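PDB 3CIT: sensor histidine kinase from Pseudomonas syringae pv. tomato, which probably acts as a dimerising sensor kinase that passes signals through a two-component phosphorelay, the part described here being its GAF domain. Local coordinates for residues A[51-55]-A[77-81]. Numbering follows the deposited sequence.
Sequences LLEWG and TTADP
The indole of W54 is held at its N-H and covered on a face: NE1 donates a hydrogen bond to the backbone O of S111, while A79 and the amide nitrogen of D80 lie over one side of the ring. This is a GAF domain, with a central antiparallel sheet. In strand 48-53, L51 and E53 turn toward helix 128-156, whereas L52 and W54 point to the other side of the sheet, where the loop 77-81 crosses before strand 87-90. The main overlap is a CH-pi contact: A79 CA sits 3.7 Å from the centroid of the six-membered ring of W54, 8° off the normal. The A79 methyl lies over the five-membered ring, toward its CG-CD2 side, with CB 3.7 Å from W54 CD2, and D80 N rests 3.2 Å from CZ2 of W54. Alanine suits this place because so short a side chain lets the backbone lie close against the indole. Tryptophan supplies a broad apolar face and one N-H donor. With CG of W54 between its backbone N and carbonyl carbon, chi1 52° brings the ring face to A79 and D80, and NE1 to S111 O. D80 turns its carboxylate away from the indole, toward a bound beta-mercaptoethanol, and T78 O makes a weak hydrogen bond to glycerol, both probably from the crystallisation liquor. The branched end of L52 packs against T77, the two side chains crossing at roughly a right angle. Leucine brings two methyls here: L52 CD1 lies 3.9 Å from T77 CA, and L52 CD2 meets the T77 methyl, CG2, at 4.0 Å.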
loop_
_atom_site.group_PDB
_atom_site.type_symbol
_atom_site.label_atom_id
_atom_site.label_comp_id
_atom_site.label_asym_id
_atom_site.label_seq_id
_atom_site.Cartn_x
_atom_site.Cartn_y
_atom_site.Cartn_z
ATOM N N LEU A 51 16.390 13.795 0.097
ATOM C CA LEU A 51 16.302 12.583 -0.687
ATOM C C LEU A 51 17.577 11.762 -0.475
ATOM O O LEU A 51 18.698 12.278 -0.576
ATOM C CB LEU A 51 16.123 12.933 -2.158
ATOM C CG LEU A 51 15.956 11.759 -3.102
ATOM C CD1 LEU A 51 14.633 10.936 -2.787
ATOM C CD2 LEU A 51 15.948 12.276 -4.539
ATOM N N LEU A 52 17.388 10.485 -0.151
ATOM C CA LEU A 52 18.481 9.556 0.077
ATOM C C LEU A 52 18.447 8.537 -1.036
ATOM O O LEU A 52 17.377 8.052 -1.381
ATOM C CB LEU A 52 18.278 8.821 1.390
ATOM C CG LEU A 52 18.300 9.648 2.655
ATOM C CD1 LEU A 52 18.134 8.717 3.872
ATOM C CD2 LEU A 52 19.609 10.482 2.737
ATOM N N GLU A 53 19.602 8.195 -1.582
ATOM C CA GLU A 53 19.702 7.142 -2.578
ATOM C C GLU A 53 20.913 6.255 -2.293
ATOM O O GLU A 53 21.928 6.719 -1.768
ATOM C CB GLU A 53 19.795 7.724 -3.977
ATOM C CG GLU A 53 18.495 8.375 -4.445
ATOM C CD GLU A 53 18.703 9.180 -5.704
ATOM O OE1 GLU A 53 19.115 8.580 -6.707
ATOM O OE2 GLU A 53 18.444 10.400 -5.678
ATOM N N TRP A 54 20.772 4.972 -2.595
ATOM C CA TRP A 54 21.845 3.986 -2.368
ATOM C C TRP A 54 21.864 2.942 -3.487
ATOM O O TRP A 54 20.901 2.771 -4.191
ATOM C CB TRP A 54 21.675 3.320 -1.005
ATOM C CG TRP A 54 20.315 2.740 -0.763
ATOM C CD1 TRP A 54 19.847 1.525 -1.187
ATOM C CD2 TRP A 54 19.258 3.351 -0.052
ATOM N NE1 TRP A 54 18.545 1.355 -0.792
ATOM C CE2 TRP A 54 18.153 2.463 -0.094
ATOM C CE3 TRP A 54 19.113 4.576 0.600
ATOM C CZ2 TRP A 54 16.955 2.750 0.522
ATOM C CZ3 TRP A 54 17.918 4.854 1.234
ATOM C CH2 TRP A 54 16.843 3.952 1.167
ATOM N N GLY A 55 22.980 2.256 -3.646
ATOM C CA GLY A 55 23.127 1.211 -4.664
ATOM C C GLY A 55 23.476 -0.089 -3.960
ATOM O O GLY A 55 23.046 -0.281 -2.796
ATOM N N THR A 77 20.689 8.390 8.310
ATOM C CA THR A 77 20.634 8.184 6.879
ATOM C C THR A 77 20.997 6.729 6.592
ATOM O O THR A 77 22.063 6.439 6.062
ATOM C CB THR A 77 21.570 9.159 6.154
ATOM O OG1 THR A 77 22.915 8.966 6.599
ATOM C CG2 THR A 77 21.149 10.608 6.425
ATOM N N THR A 78 20.121 5.810 6.971
ATOM C CA THR A 78 20.401 4.381 6.773
ATOM C C THR A 78 19.672 3.881 5.547
ATOM O O THR A 78 18.523 4.280 5.304
ATOM C CB THR A 78 19.966 3.539 7.983
ATOM O OG1 THR A 78 20.350 4.216 9.184
ATOM C CG2 THR A 78 20.655 2.173 7.953
ATOM N N ALA A 79 20.329 3.025 4.764
ATOM C CA ALA A 79 19.654 2.367 3.655
ATOM C C ALA A 79 18.514 1.496 4.178
ATOM O O ALA A 79 18.645 0.839 5.194
ATOM C CB ALA A 79 20.599 1.558 2.855
ATOM N N ASP A 80 17.398 1.494 3.460
ATOM C CA ASP A 80 16.167 0.834 3.896
ATOM C C ASP A 80 15.579 0.121 2.636
ATOM O O ASP A 80 14.521 0.498 2.160
ATOM C CB ASP A 80 15.233 1.956 4.420
ATOM C CG ASP A 80 14.046 1.460 5.297
ATOM O OD1 ASP A 80 13.973 0.262 5.612
ATOM O OD2 ASP A 80 13.207 2.367 5.691
ATOM N N PRO A 81 16.310 -0.874 2.076
ATOM C CA PRO A 81 15.935 -1.537 0.821
ATOM C C PRO A 81 14.652 -2.390 0.905
ATOM O O PRO A 81 13.978 -2.632 -0.110
ATOM C CB PRO A 81 17.150 -2.404 0.486
ATOM C CG PRO A 81 17.873 -2.577 1.767
ATOM C CD PRO A 81 17.598 -1.363 2.592
#